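Local coordinates for tRNA (cytosine(38)-C(5))-methyltransferase (Schizosaccharomyces pombe, PDB 6FDF), which transfers a methyl group from S-adenosyl-L-methionine to carbon 5 of cytosine 38 in the anticodon loop of tRNA(Asp), and less efficiently of tRNA(Glu), at residues H24-L29 with K319-L324; I162-S167 with C240-G245; M290-S295 with G313-V318. All blocks are in the same frame, centred on the assembly; numbering follows the deposited sequence. Where two conformers were deposited one is given.

Contact 1. Residues H24-L29 with K319-L324. With GOL (glycerol), chain G.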
ATOM      1  N   HIS A  24       8.025  -2.399   6.139  1.00 28.95           N
ATOM      2  CA  HIS A  24       9.231  -2.092   6.896  1.00 31.85           C
ATOM      3  C   HIS A  24       9.260  -0.618   7.286  1.00 32.41           C
ATOM      4  O   HIS A  24       9.602  -0.273   8.423  1.00 31.43           O
ATOM      5  CB  HIS A  24      10.457  -2.481   6.064  1.00 30.64           C
ATOM      6  CG  HIS A  24      11.746  -2.515   6.831  1.00 35.24           C
ATOM      7  ND1 HIS A  24      12.814  -3.296   6.440  1.00 34.55           N
ATOM      8  CD2 HIS A  24      12.148  -1.864   7.949  1.00 34.07           C
ATOM      9  CE1 HIS A  24      13.814  -3.132   7.288  1.00 34.86           C
ATOM     10  NE2 HIS A  24      13.438  -2.266   8.211  1.00 35.78           N
ATOM     11  N   TYR A  25       8.876   0.268   6.363  1.00 32.53           N
ATOM     12  CA  TYR A  25       8.838   1.687   6.693  1.00 31.21           C
ATOM     13  C   TYR A  25       7.819   1.966   7.789  1.00 30.00           C
ATOM     14  O   TYR A  25       8.054   2.804   8.667  1.00 30.77           O
ATOM     15  CB  TYR A  25       8.516   2.522   5.457  1.00 30.64           C
ATOM     16  CG  TYR A  25       9.676   2.712   4.503  1.00 31.28           C
ATOM     17  CD1 TYR A  25      10.813   3.405   4.890  1.00 34.44           C
ATOM     18  CD2 TYR A  25       9.604   2.246   3.195  1.00 33.88           C
ATOM     19  CE1 TYR A  25      11.867   3.601   4.011  1.00 36.28           C
ATOM     20  CE2 TYR A  25      10.654   2.442   2.308  1.00 31.41           C
ATOM     21  CZ  TYR A  25      11.779   3.117   2.723  1.00 35.14           C
ATOM     22  OH  TYR A  25      12.825   3.303   1.848  1.00 37.39           O
ATOM     23  N   ALA A  26       6.680   1.265   7.755  1.00 31.79           N
ATOM     24  CA  ALA A  26       5.659   1.459   8.780  1.00 34.18           C
ATOM     25  C   ALA A  26       6.128   0.936  10.131  1.00 32.67           C
ATOM     26  O   ALA A  26       5.837   1.541  11.170  1.00 31.15           O
ATOM     27  CB  ALA A  26       4.357   0.772   8.359  1.00 31.12           C
ATOM     28  N   LEU A  27       6.867  -0.180  10.133  1.00 31.87           N
ATOM     29  CA  LEU A  27       7.459  -0.675  11.371  1.00 30.12           C
ATOM     30  C   LEU A  27       8.444   0.333  11.946  1.00 31.52           C
ATOM     31  O   LEU A  27       8.514   0.521  13.167  1.00 34.31           O
ATOM     32  CB  LEU A  27       8.149  -2.020  11.124  1.00 31.34           C
ATOM     33  CG  LEU A  27       7.211  -3.221  10.958  1.00 34.61           C
ATOM     34  CD1 LEU A  27       7.938  -4.355  10.249  1.00 42.77           C
ATOM     35  CD2 LEU A  27       6.685  -3.695  12.308  1.00 36.92           C
ATOM     36  N   ASN A  28       9.217   0.994  11.078  1.00 33.50           N
ATOM     37  CA  ASN A  28      10.151   2.018  11.537  1.00 32.24           C
ATOM     38  C   ASN A  28       9.407   3.162  12.213  1.00 33.16           C
ATOM     39  O   ASN A  28       9.815   3.642  13.274  1.00 37.15           O
ATOM     40  CB  ASN A  28      10.977   2.555  10.366  1.00 36.08           C
ATOM     41  CG  ASN A  28      11.947   1.529   9.798  1.00 39.76           C
ATOM     42  OD1 ASN A  28      12.220   0.494  10.410  1.00 35.04           O
ATOM     43  ND2 ASN A  28      12.476   1.821   8.614  1.00 39.47           N
ATOM     44  N   LEU A  29       8.318   3.624  11.587  1.00 33.60           N
ATOM     45  CA  LEU A  29       7.526   4.715  12.147  1.00 39.52           C
ATOM     46  C   LEU A  29       6.919   4.336  13.489  1.00 43.04           C
ATOM     47  O   LEU A  29       6.817   5.175  14.393  1.00 44.78           O
ATOM     48  CB  LEU A  29       6.410   5.093  11.175  1.00 38.31           C
ATOM     49  CG  LEU A  29       6.571   6.265  10.217  1.00 48.01           C
ATOM     50  CD1 LEU A  29       5.306   6.387   9.388  1.00 45.76           C
ATOM     51  CD2 LEU A  29       6.846   7.551  10.965  1.00 44.65           C
ATOM     52  N   LYS A 319       1.771   5.534   6.577  0.65 31.49           N
ATOM     53  CA  LYS A 319       1.247   6.175   7.783  0.65 33.65           C
ATOM     54  C   LYS A 319       0.121   5.355   8.403  0.65 35.55           C
ATOM     55  O   LYS A 319       0.160   5.035   9.597  0.65 34.75           O
ATOM     56  CB  LYS A 319       0.761   7.589   7.455  0.65 38.79           C
ATOM     57  CG  LYS A 319       1.748   8.688   7.797  0.65 46.48           C
ATOM     58  CD  LYS A 319       1.957   8.791   9.301  0.65 50.37           C
ATOM     59  CE  LYS A 319       3.085   9.749   9.633  0.65 48.79           C
ATOM     60  NZ  LYS A 319       3.501   9.623  11.051  0.65 40.94           N
ATOM     61  N   VAL A 320      -0.904   5.027   7.610  1.00 31.48           N
ATOM     62  CA  VAL A 320      -2.030   4.240   8.125  1.00 33.46           C
ATOM     63  C   VAL A 320      -1.547   2.924   8.726  1.00 34.22           C
ATOM     64  O   VAL A 320      -1.953   2.540   9.831  1.00 32.67           O
ATOM     65  CB  VAL A 320      -3.077   4.005   7.021  1.00 33.57           C
ATOM     66  CG1 VAL A 320      -4.220   3.142   7.549  1.00 34.55           C
ATOM     67  CG2 VAL A 320      -3.633   5.347   6.514  1.00 34.58           C
ATOM     68  N   VAL A 321      -0.658   2.220   8.023  1.00 30.54           N
ATOM     69  CA  VAL A 321      -0.200   0.934   8.541  1.00 28.71           C
ATOM     70  C   VAL A 321       0.648   1.104   9.799  1.00 31.08           C
ATOM     71  O   VAL A 321       0.632   0.233  10.682  1.00 30.24           O
ATOM     72  CB  VAL A 321       0.539   0.170   7.427  1.00 31.47           C
ATOM     73  CG1 VAL A 321       1.154  -1.112   7.959  1.00 31.87           C
ATOM     74  CG2 VAL A 321      -0.443  -0.147   6.315  1.00 30.32           C
ATOM     75  N   SER A 322       1.395   2.210   9.919  1.00 30.67           N
ATOM     76  CA  SER A 322       2.152   2.439  11.151  1.00 29.39           C
ATOM     77  C   SER A 322       1.223   2.494  12.362  1.00 32.87           C
ATOM     78  O   SER A 322       1.551   1.972  13.436  1.00 33.54           O
ATOM     79  CB  SER A 322       2.976   3.728  11.059  1.00 32.14           C
ATOM     80  OG  SER A 322       2.178   4.899  11.191  1.00 34.57           O
ATOM     81  N   TYR A 323       0.050   3.110  12.201  1.00 36.93           N
ATOM     82  CA  TYR A 323      -0.926   3.138  13.286  1.00 31.26           C
ATOM     83  C   TYR A 323      -1.471   1.744  13.585  1.00 32.85           C
ATOM     84  O   TYR A 323      -1.624   1.372  14.755  1.00 33.20           O
ATOM     85  CB  TYR A 323      -2.081   4.077  12.938  1.00 32.79           C
ATOM     86  CG  TYR A 323      -1.722   5.512  12.657  1.00 36.96           C
ATOM     87  CD1 TYR A 323      -0.697   6.149  13.341  1.00 44.35           C
ATOM     88  CD2 TYR A 323      -2.425   6.235  11.705  1.00 44.53           C
ATOM     89  CE1 TYR A 323      -0.388   7.480  13.083  1.00 54.62           C
ATOM     90  CE2 TYR A 323      -2.122   7.552  11.435  1.00 48.85           C
ATOM     91  CZ  TYR A 323      -1.103   8.171  12.122  1.00 57.90           C
ATOM     92  OH  TYR A 323      -0.811   9.489  11.846  1.00 61.48           O
ATOM     93  N   LEU A 324      -1.808   0.975  12.544  1.00 30.19           N
ATOM     94  CA  LEU A 324      -2.346  -0.365  12.763  1.00 28.33           C
ATOM     95  C   LEU A 324      -1.308  -1.285  13.390  1.00 32.86           C
ATOM     96  O   LEU A 324      -1.646  -2.128  14.229  1.00 30.82           O
ATOM     97  CB  LEU A 324      -2.847  -0.954  11.444  1.00 29.23           C
ATOM     98  CG  LEU A 324      -4.083  -0.263  10.869  1.00 35.22           C
ATOM     99  CD1 LEU A 324      -4.211  -0.575   9.402  1.00 35.00           C
ATOM    100  CD2 LEU A 324      -5.350  -0.657  11.627  1.00 34.85           C
TER
HETATM  101  C1  GOL G 403       6.485  10.178  13.220  1.00 60.83           C
HETATM  102  O1  GOL G 403       5.192  10.615  12.920  1.00 66.42           O
HETATM  103  C2  GOL G 403       6.499   9.688  14.694  1.00 57.21           C
HETATM  104  O2  GOL G 403       5.221   9.525  15.213  1.00 51.76           O
HETATM  105  C3  GOL G 403       7.318   8.372  14.664  1.00 50.68           C
HETATM  106  O3  GOL G 403       7.033   7.671  15.835  1.00 39.17           O
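Ala26 sits where the two helices come nearest, its CA 4.3 Å from that of Ser322. Its methyl group points at the other helix and meets both backbone and side chain there: CB lies 3.6 Å from Ser322 N and 3.7 Å from Val321 CG1. The Val321 branch in contact is the one anti to the backbone N (chi1 174°). The carbonyl of Ala26 also takes part, its O approaching Ser322 CB to 3.6 Å. Small residues on both sides are consistent with the short axis separation of 8.0 Å, at a signed crossing angle of -58°.

The two helices pack against the mixed sheet of the class I methyltransferase fold, the N-terminal one through His24 and Leu27 on Ile36 of strand 34-41, the C-terminal one through Val320, Val321 and Leu324 on Tyr170 of strand 168-175. The contact thus brings the C-terminal part of the chain back beside its first helix, as in other cytosine-5 methyltransferases.

One turn on from Ala26, Leu29 reaches Ser322 with two of its atoms. Its CB stands 3.7 Å from Ser322 CB, while CD1 lies against both CB and OG of the same serine. That hydroxyl is turned back into its own helix: chi1 of 75° sets OG between the backbone N and the carbonyl carbon, and OG donates to Lys319 O at 2.6 Å. Lys319 O also accepts from Tyr323 N, so two donors grip it. In one of the two conformers modelled for Lys319, the aliphatic chain runs beside Leu29 CD1 and NZ donates to O1 of a glycerol. The same glycerol, probably from the crystallisation liquor, places O3 2.9 Å from Leu29 O.

Contact 2. Residues I162-S167 with C240-G245; sequences IPNSRS and CCFTRG
Arg166 meets Phe242 through the edge of its guanidinium. CG anti to the backbone N (chi1 -165°) and an extended chain carry NE toward the other loop; from there NH1 donates to Phe242 O over 2.9 Å, with 158° at the hydrogen. The acceptor lies almost in the guanidinium plane, and the donor in the carbonyl plane on a lone pair. Cys241 SG approaches the same NH1 obliquely, at 3.7 Å. From Asn164, ND2 reaches the other loop directly, by a weak bond to Cys240 O, and OD1 by way of a water that donates to it at 2.6 Å and accepts from Arg166 NH1 and Phe242 N. Cys241 CA makes a C-H...O contact of 3.2 Å to Ser165 O.

The loop between strands 148-155 and 168-175 of the large mixed sheet is thus joined to that between strands 231-232 and 256-258 of the three-stranded sheet. NH2 ties the guanidinium to Gly313 O and Ser315 O of a third segment, 313-318. A leucine in place of Arg166 would probably leave all three carbonyls without their cationic donor. Together these oxygens would probably stabilise the positive charge and offset that of nearby Arg168.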
ATOM      1  N   ILE A 162      -4.798  12.988   5.617  1.00 37.16           N
ATOM      2  CA  ILE A 162      -3.872  12.812   4.512  1.00 35.59           C
ATOM      3  C   ILE A 162      -4.699  13.025   3.250  1.00 39.95           C
ATOM      4  O   ILE A 162      -5.722  12.361   3.066  1.00 38.81           O
ATOM      5  CB  ILE A 162      -3.216  11.422   4.516  1.00 39.18           C
ATOM      6  CG1 ILE A 162      -2.432  11.214   5.816  1.00 37.15           C
ATOM      7  CG2 ILE A 162      -2.325  11.246   3.295  1.00 38.08           C
ATOM      8  CD1 ILE A 162      -2.144   9.751   6.128  1.00 40.94           C
ATOM      9  N   PRO A 163      -4.319  13.948   2.372  1.00 38.30           N
ATOM     10  CA  PRO A 163      -5.183  14.320   1.237  1.00 35.84           C
ATOM     11  C   PRO A 163      -5.064  13.353   0.063  1.00 38.96           C
ATOM     12  O   PRO A 163      -4.723  13.729  -1.060  1.00 41.36           O
ATOM     13  CB  PRO A 163      -4.678  15.727   0.895  1.00 37.51           C
ATOM     14  CG  PRO A 163      -3.220  15.676   1.240  1.00 35.38           C
ATOM     15  CD  PRO A 163      -3.139  14.823   2.483  1.00 39.02           C
ATOM     16  N   ASN A 164      -5.344  12.082   0.325  1.00 34.14           N
ATOM     17  CA  ASN A 164      -5.354  11.094  -0.743  1.00 34.19           C
ATOM     18  C   ASN A 164      -6.360  10.008  -0.396  1.00 36.88           C
ATOM     19  O   ASN A 164      -6.438   9.565   0.752  1.00 38.31           O
ATOM     20  CB  ASN A 164      -3.955  10.495  -0.959  1.00 36.42           C
ATOM     21  CG  ASN A 164      -3.923   9.452  -2.071  1.00 37.85           C
ATOM     22  OD1 ASN A 164      -3.519   8.307  -1.852  1.00 35.42           O
ATOM     23  ND2 ASN A 164      -4.361   9.842  -3.268  1.00 33.05           N
ATOM     24  N   SER A 165      -7.121   9.588  -1.400  0.56 34.65           N
ATOM     25  CA  SER A 165      -8.031   8.463  -1.266  0.56 36.46           C
ATOM     26  C   SER A 165      -7.279   7.177  -1.569  0.56 34.70           C
ATOM     27  O   SER A 165      -6.626   7.064  -2.610  0.56 37.24           O
ATOM     28  CB  SER A 165      -9.223   8.613  -2.209  0.56 36.12           C
ATOM     29  OG  SER A 165      -9.886   9.838  -1.986  0.56 39.03           O
ATOM     30  N   ARG A 166      -7.365   6.217  -0.653  1.00 34.49           N
ATOM     31  CA  ARG A 166      -6.809   4.894  -0.906  1.00 31.19           C
ATOM     32  C   ARG A 166      -7.454   3.902   0.053  1.00 32.17           C
ATOM     33  O   ARG A 166      -6.809   3.420   0.991  1.00 32.93           O
ATOM     34  CB  ARG A 166      -5.282   4.917  -0.765  1.00 31.29           C
ATOM     35  CG  ARG A 166      -4.552   3.697  -1.348  1.00 29.03           C
ATOM     36  CD  ARG A 166      -3.038   3.899  -1.312  1.00 30.39           C
ATOM     37  NE  ARG A 166      -2.321   2.810  -1.985  1.00 32.93           N
ATOM     38  CZ  ARG A 166      -2.217   2.697  -3.307  1.00 34.24           C
ATOM     39  NH1 ARG A 166      -2.770   3.611  -4.096  1.00 32.78           N
ATOM     40  NH2 ARG A 166      -1.555   1.676  -3.842  1.00 33.93           N
ATOM     41  N   SER A 167      -8.737   3.622  -0.156  1.00 35.08           N
ATOM     42  CA  SER A 167      -9.465   2.739   0.746  1.00 31.45           C
ATOM     43  C   SER A 167      -8.922   1.326   0.621  1.00 32.73           C
ATOM     44  O   SER A 167      -8.779   0.797  -0.487  1.00 32.92           O
ATOM     45  CB  SER A 167     -10.964   2.769   0.446  1.00 36.42           C
ATOM     46  OG  SER A 167     -11.498   4.055   0.706  1.00 39.16           O
ATOM     47  N   CYS A 240      -7.317  11.589  -5.991  1.00 33.65           N
ATOM     48  CA  CYS A 240      -7.859  10.263  -6.233  1.00 34.32           C
ATOM     49  C   CYS A 240      -6.800   9.182  -6.038  1.00 36.28           C
ATOM     50  O   CYS A 240      -5.601   9.439  -5.894  1.00 33.08           O
ATOM     51  CB  CYS A 240      -8.469  10.183  -7.629  1.00 34.19           C
ATOM     52  SG  CYS A 240     -10.038  11.095  -7.771  1.00 42.14           S
ATOM     53  N   CYS A 241      -7.272   7.942  -6.029  1.00 35.74           N
ATOM     54  CA  CYS A 241      -6.398   6.809  -5.776  1.00 32.60           C
ATOM     55  C   CYS A 241      -5.416   6.619  -6.928  1.00 32.21           C
ATOM     56  O   CYS A 241      -5.810   6.623  -8.098  1.00 35.71           O
ATOM     57  CB  CYS A 241      -7.248   5.562  -5.567  1.00 36.76           C
ATOM     58  SG  CYS A 241      -6.321   4.117  -5.122  1.00 39.51           S
ATOM     59  N   PHE A 242      -4.136   6.456  -6.591  1.00 34.03           N
ATOM     60  CA  PHE A 242      -3.108   6.164  -7.585  1.00 34.79           C
ATOM     61  C   PHE A 242      -3.066   4.671  -7.885  1.00 37.23           C
ATOM     62  O   PHE A 242      -3.124   3.842  -6.970  1.00 36.27           O
ATOM     63  CB  PHE A 242      -1.729   6.605  -7.089  1.00 32.17           C
ATOM     64  CG  PHE A 242      -1.576   8.093  -6.951  1.00 33.14           C
ATOM     65  CD1 PHE A 242      -1.445   8.898  -8.070  1.00 29.52           C
ATOM     66  CD2 PHE A 242      -1.533   8.682  -5.692  1.00 34.35           C
ATOM     67  CE1 PHE A 242      -1.297  10.277  -7.941  1.00 30.27           C
ATOM     68  CE2 PHE A 242      -1.376  10.048  -5.555  1.00 33.59           C
ATOM     69  CZ  PHE A 242      -1.263  10.851  -6.682  1.00 32.42           C
ATOM     70  N   THR A 243      -2.928   4.330  -9.166  1.00 32.98           N
ATOM     71  CA  THR A 243      -2.810   2.933  -9.584  1.00 33.50           C
ATOM     72  C   THR A 243      -1.620   2.758 -10.517  1.00 32.34           C
ATOM     73  O   THR A 243      -0.964   3.721 -10.928  1.00 31.71           O
ATOM     74  CB  THR A 243      -4.069   2.435 -10.302  1.00 29.26           C
ATOM     75  OG1 THR A 243      -4.087   2.952 -11.641  1.00 34.13           O
ATOM     76  CG2 THR A 243      -5.333   2.860  -9.567  1.00 33.19           C
ATOM     77  N   ARG A 244      -1.389   1.493 -10.886  1.00 31.67           N
ATOM     78  CA  ARG A 244      -0.371   1.131 -11.865  1.00 34.66           C
ATOM     79  C   ARG A 244      -0.583   1.795 -13.220  1.00 32.53           C
ATOM     80  O   ARG A 244       0.374   1.924 -13.993  1.00 35.30           O
ATOM     81  CB  ARG A 244      -0.368  -0.391 -12.026  1.00 35.05           C
ATOM     82  CG  ARG A 244       0.715  -0.941 -12.924  1.00 36.71           C
ATOM     83  CD  ARG A 244       0.750  -2.448 -12.818  1.00 35.91           C
ATOM     84  NE  ARG A 244       1.773  -3.024 -13.683  1.00 34.59           N
ATOM     85  CZ  ARG A 244       2.265  -4.246 -13.531  1.00 37.12           C
ATOM     86  NH1 ARG A 244       3.190  -4.692 -14.364  1.00 36.29           N
ATOM     87  NH2 ARG A 244       1.833  -5.014 -12.540  1.00 40.88           N
ATOM     88  N   GLY A 245      -1.800   2.229 -13.524  1.00 32.10           N
ATOM     89  CA  GLY A 245      -2.085   2.890 -14.780  1.00 32.07           C
ATOM     90  C   GLY A 245      -1.718   4.357 -14.843  1.00 29.32           C
ATOM     91  O   GLY A 245      -1.852   4.973 -15.903  1.00 31.75           O
TER
HETATM   92  O   HOH W   1      -3.803   6.371  -3.621  1.00 38.01           O

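Contact 3. Residues M290-S295 with G313-V318. With SAH (S-adenosyl-L-homocysteine), chain E.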
ATOM      1  N   MET A 290       1.761   8.736  -0.092  1.00 29.73           N
ATOM      2  CA  MET A 290       1.571   7.407   0.469  1.00 32.41           C
ATOM      3  C   MET A 290       2.345   7.197   1.768  1.00 31.26           C
ATOM      4  O   MET A 290       2.339   6.085   2.307  1.00 32.43           O
ATOM      5  CB  MET A 290       1.953   6.346  -0.566  1.00 30.77           C
ATOM      6  CG  MET A 290       1.011   6.351  -1.762  1.00 33.64           C
ATOM      7  SD  MET A 290       1.384   5.048  -2.945  1.00 40.65           S
ATOM      8  CE  MET A 290       0.102   5.322  -4.162  1.00 47.60           C
ATOM      9  N   GLY A 291       2.986   8.241   2.286  1.00 32.34           N
ATOM     10  CA  GLY A 291       3.635   8.201   3.581  1.00 33.18           C
ATOM     11  C   GLY A 291       5.064   7.701   3.594  1.00 36.55           C
ATOM     12  O   GLY A 291       5.615   7.493   4.681  1.00 33.15           O
ATOM     13  N   PHE A 292       5.685   7.517   2.436  1.00 31.30           N
ATOM     14  CA  PHE A 292       7.069   7.073   2.409  1.00 36.87           C
ATOM     15  C   PHE A 292       7.992   8.217   2.817  1.00 35.51           C
ATOM     16  O   PHE A 292       7.736   9.375   2.469  1.00 35.44           O
ATOM     17  CB  PHE A 292       7.443   6.569   1.018  1.00 36.22           C
ATOM     18  CG  PHE A 292       6.893   5.212   0.709  1.00 32.71           C
ATOM     19  CD1 PHE A 292       5.614   5.067   0.206  1.00 31.26           C
ATOM     20  CD2 PHE A 292       7.656   4.076   0.939  1.00 31.56           C
ATOM     21  CE1 PHE A 292       5.101   3.813  -0.067  1.00 35.56           C
ATOM     22  CE2 PHE A 292       7.156   2.824   0.670  1.00 32.69           C
ATOM     23  CZ  PHE A 292       5.878   2.689   0.167  1.00 32.61           C
ATOM     24  N   PRO A 293       9.063   7.933   3.549  1.00 34.14           N
ATOM     25  CA  PRO A 293       9.971   9.002   3.976  1.00 35.55           C
ATOM     26  C   PRO A 293      10.856   9.463   2.824  1.00 37.01           C
ATOM     27  O   PRO A 293      10.965   8.819   1.781  1.00 37.09           O
ATOM     28  CB  PRO A 293      10.796   8.337   5.081  1.00 40.34           C
ATOM     29  CG  PRO A 293      10.847   6.909   4.671  1.00 36.71           C
ATOM     30  CD  PRO A 293       9.489   6.615   4.055  1.00 33.84           C
ATOM     31  N   GLU A 294      11.504  10.607   3.043  1.00 39.83           N
ATOM     32  CA  GLU A 294      12.389  11.173   2.033  1.00 35.96           C
ATOM     33  C   GLU A 294      13.592  10.284   1.748  1.00 42.27           C
ATOM     34  O   GLU A 294      14.183  10.386   0.665  1.00 42.30           O
ATOM     35  CB  GLU A 294      12.852  12.563   2.473  1.00 41.15           C
ATOM     36  CG  GLU A 294      11.737  13.585   2.556  1.00 45.24           C
ATOM     37  CD  GLU A 294      11.046  13.785   1.217  1.00 47.30           C
ATOM     38  OE1 GLU A 294       9.900  13.315   1.058  1.00 40.65           O
ATOM     39  OE2 GLU A 294      11.653  14.415   0.324  1.00 45.93           O
ATOM     40  N   SER A 295      13.968   9.419   2.694  1.00 40.31           N
ATOM     41  CA  SER A 295      15.090   8.511   2.482  1.00 39.17           C
ATOM     42  C   SER A 295      14.834   7.483   1.380  1.00 39.72           C
ATOM     43  O   SER A 295      15.799   6.898   0.875  1.00 40.60           O
ATOM     44  CB  SER A 295      15.427   7.793   3.786  1.00 38.47           C
ATOM     45  OG  SER A 295      14.408   6.874   4.117  1.00 40.09           O
ATOM     46  N   GLY A 313       2.088   2.398  -7.144  1.00 30.27           N
ATOM     47  CA  GLY A 313       0.675   2.149  -7.378  1.00 32.48           C
ATOM     48  C   GLY A 313       0.149   0.927  -6.658  1.00 33.51           C
ATOM     49  O   GLY A 313      -1.058   0.842  -6.402  1.00 36.59           O
ATOM     50  N   ASN A 314       1.027  -0.025  -6.336  1.00 30.51           N
ATOM     51  CA  ASN A 314       0.673  -1.242  -5.616  1.00 36.17           C
ATOM     52  C   ASN A 314       1.120  -1.236  -4.160  1.00 36.82           C
ATOM     53  O   ASN A 314       1.090  -2.286  -3.512  1.00 41.11           O
ATOM     54  CB  ASN A 314       1.289  -2.458  -6.310  1.00 43.67           C
ATOM     55  CG  ASN A 314       0.617  -2.779  -7.610  1.00 54.08           C
ATOM     56  OD1 ASN A 314      -0.588  -2.579  -7.762  1.00 58.70           O
ATOM     57  ND2 ASN A 314       1.388  -3.290  -8.566  1.00 51.85           N
ATOM     58  N   SER A 315       1.532  -0.087  -3.630  0.62 30.89           N
ATOM     59  CA  SER A 315       2.088   0.000  -2.287  0.62 32.33           C
ATOM     60  C   SER A 315       1.022   0.403  -1.272  0.62 32.38           C
ATOM     61  O   SER A 315      -0.041   0.922  -1.619  0.62 35.23           O
ATOM     62  CB  SER A 315       3.242   1.007  -2.246  0.62 33.69           C
ATOM     63  OG  SER A 315       4.318   0.594  -3.070  0.62 35.17           O
ATOM     64  N   ILE A 316       1.328   0.158   0.002  1.00 34.21           N
ATOM     65  CA  ILE A 316       0.434   0.540   1.090  1.00 34.89           C
ATOM     66  C   ILE A 316       0.586   2.024   1.374  1.00 37.63           C
ATOM     67  O   ILE A 316       1.512   2.672   0.873  1.00 36.25           O
ATOM     68  CB  ILE A 316       0.741  -0.270   2.361  1.00 33.89           C
ATOM     69  CG1 ILE A 316       2.176   0.038   2.825  1.00 35.41           C
ATOM     70  CG2 ILE A 316       0.531  -1.747   2.107  1.00 36.09           C
ATOM     71  CD1 ILE A 316       2.489  -0.373   4.236  1.00 32.50           C
ATOM     72  N   ASN A 317      -0.299   2.564   2.208  1.00 33.49           N
ATOM     73  CA  ASN A 317      -0.029   3.831   2.868  1.00 30.60           C
ATOM     74  C   ASN A 317       0.732   3.543   4.157  1.00 35.87           C
ATOM     75  O   ASN A 317       0.206   2.887   5.066  1.00 31.59           O
ATOM     76  CB  ASN A 317      -1.310   4.614   3.144  1.00 33.74           C
ATOM     77  CG  ASN A 317      -1.023   5.972   3.739  1.00 34.38           C
ATOM     78  OD1 ASN A 317      -0.573   6.069   4.881  1.00 34.14           O
ATOM     79  ND2 ASN A 317      -1.236   7.033   2.955  1.00 35.72           N
ATOM     80  N   VAL A 318       1.965   4.051   4.224  1.00 31.35           N
ATOM     81  CA  VAL A 318       2.885   3.760   5.321  1.00 31.12           C
ATOM     82  C   VAL A 318       2.377   4.343   6.635  1.00 34.89           C
ATOM     83  O   VAL A 318       2.540   3.739   7.705  1.00 33.68           O
ATOM     84  CB  VAL A 318       4.285   4.298   4.967  1.00 31.15           C
ATOM     85  CG1 VAL A 318       5.229   4.194   6.159  1.00 34.69           C
ATOM     86  CG2 VAL A 318       4.849   3.549   3.762  1.00 33.32           C
TER
HETATM   87  N   SAH E 401       3.083  -4.241   0.143  0.96 61.61           N
HETATM   88  CA  SAH E 401       4.172  -3.968  -0.769  0.96 62.54           C
HETATM   89  CB  SAH E 401       3.778  -4.256  -2.221  0.96 60.64           C
HETATM   90  CG  SAH E 401       2.677  -5.311  -2.307  0.96 59.67           C
HETATM   91  SD  SAH E 401       1.956  -5.416  -3.917  0.96 52.52           S
HETATM   92  C   SAH E 401       4.629  -2.553  -0.610  0.96 68.45           C
HETATM   93  O   SAH E 401       4.106  -1.861   0.291  0.96 57.48           O
HETATM   94  OXT SAH E 401       5.523  -2.141  -1.380  0.96 67.81           O
HETATM   95  C5' SAH E 401       1.993  -7.171  -4.014  0.96 42.54           C
HETATM   96  C4' SAH E 401       3.437  -7.636  -4.202  0.96 33.21           C
HETATM   97  O4' SAH E 401       3.441  -9.048  -4.099  0.96 32.56           O
HETATM   98  C3' SAH E 401       4.028  -7.261  -5.561  0.96 35.86           C
HETATM   99  O3' SAH E 401       5.291  -6.621  -5.382  0.96 35.19           O
HETATM  100  C2' SAH E 401       4.264  -8.604  -6.256  0.96 33.90           C
HETATM  101  O2' SAH E 401       5.500  -8.627  -6.979  0.96 35.33           O
HETATM  102  C1' SAH E 401       4.306  -9.580  -5.086  0.96 28.13           C
HETATM  103  N9  SAH E 401       3.792 -10.931  -5.396  0.96 32.80           N
HETATM  104  C8  SAH E 401       2.654 -11.248  -6.044  0.96 33.09           C
HETATM  105  N7  SAH E 401       2.516 -12.593  -6.135  0.96 33.36           N
HETATM  106  C5  SAH E 401       3.579 -13.165  -5.536  0.96 33.08           C
HETATM  107  C6  SAH E 401       4.053 -14.540  -5.278  0.96 34.05           C
HETATM  108  N6  SAH E 401       3.338 -15.608  -5.694  0.96 35.72           N
HETATM  109  N1  SAH E 401       5.225 -14.677  -4.615  0.96 33.33           N
HETATM  110  C2  SAH E 401       5.944 -13.620  -4.197  0.96 28.37           C
HETATM  111  N3  SAH E 401       5.572 -12.342  -4.397  0.96 29.09           N
HETATM  112  C4  SAH E 401       4.420 -12.060  -5.058  0.96 32.60           C
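Met290 and Val318 are joined by the backbone hydrogen bond of this contact, Val318 N to Met290 O at 2.8 Å. It is nearly straight, 161° at the hydrogen, and the donor approaches almost along the C=O axis. Asn317 CA adds a C-H...O contact of 3.3 Å to the same oxygen.

The bond links two helix ends. Gly291, at positive phi, is the C-prime residue of a Schellman motif closing helix 283-289; a CB there would jam against the preceding carbonyl O and lie close to Val318 N. Asn317 is the N-cap of helix 318-328, its OD1 accepting from Val320 N. The Gly313-Asn314-Ser315 sequence before it corresponds to motif X of the cytosine-5 methyltransferases.

Apolar packing centres on Phe292. Val318 CG2 stands over the middle of its ring, 3.7 Å from the centroid and 5° off the normal, a CH-pi contact. Ser315 CB meets the ring edge at CZ. Ile316 O is buried nearby with no polar partner in the model.

Toward the cofactor product, Ile316 N donates weakly to the carboxylate O of S-adenosyl-L-homocysteine at 3.4 Å, and Asn314 O lies 3.3 Å from its sulphur SD.

Overall arrangement
Contact 3 has its centre about 10 Å from that of contact 1 and about 11 Å from that of contact 2; those two, about 18 Å apart, still touch, Lys319 CB to Ile162 CD1 at 3.9 Å. Toward contact 1 the junction is largely side-chain packing, such as Tyr25 CD2 on Phe292 CD2 at 3.5 Å, beside the N-cap bond from Val320 N to Asn317 OD1. Toward contact 2 it is mixed: Arg166 NH2 lies 2.7 Å from Gly313 O and 2.8 Å from Ser315 O, and Met290 CE packs against Phe242 CB. The Val321 and Arg166 side chains are each about 8 Å from S-adenosyl-L-homocysteine, consistent with a second shell behind Asn314, Ser315 and Ile316, which line its pocket.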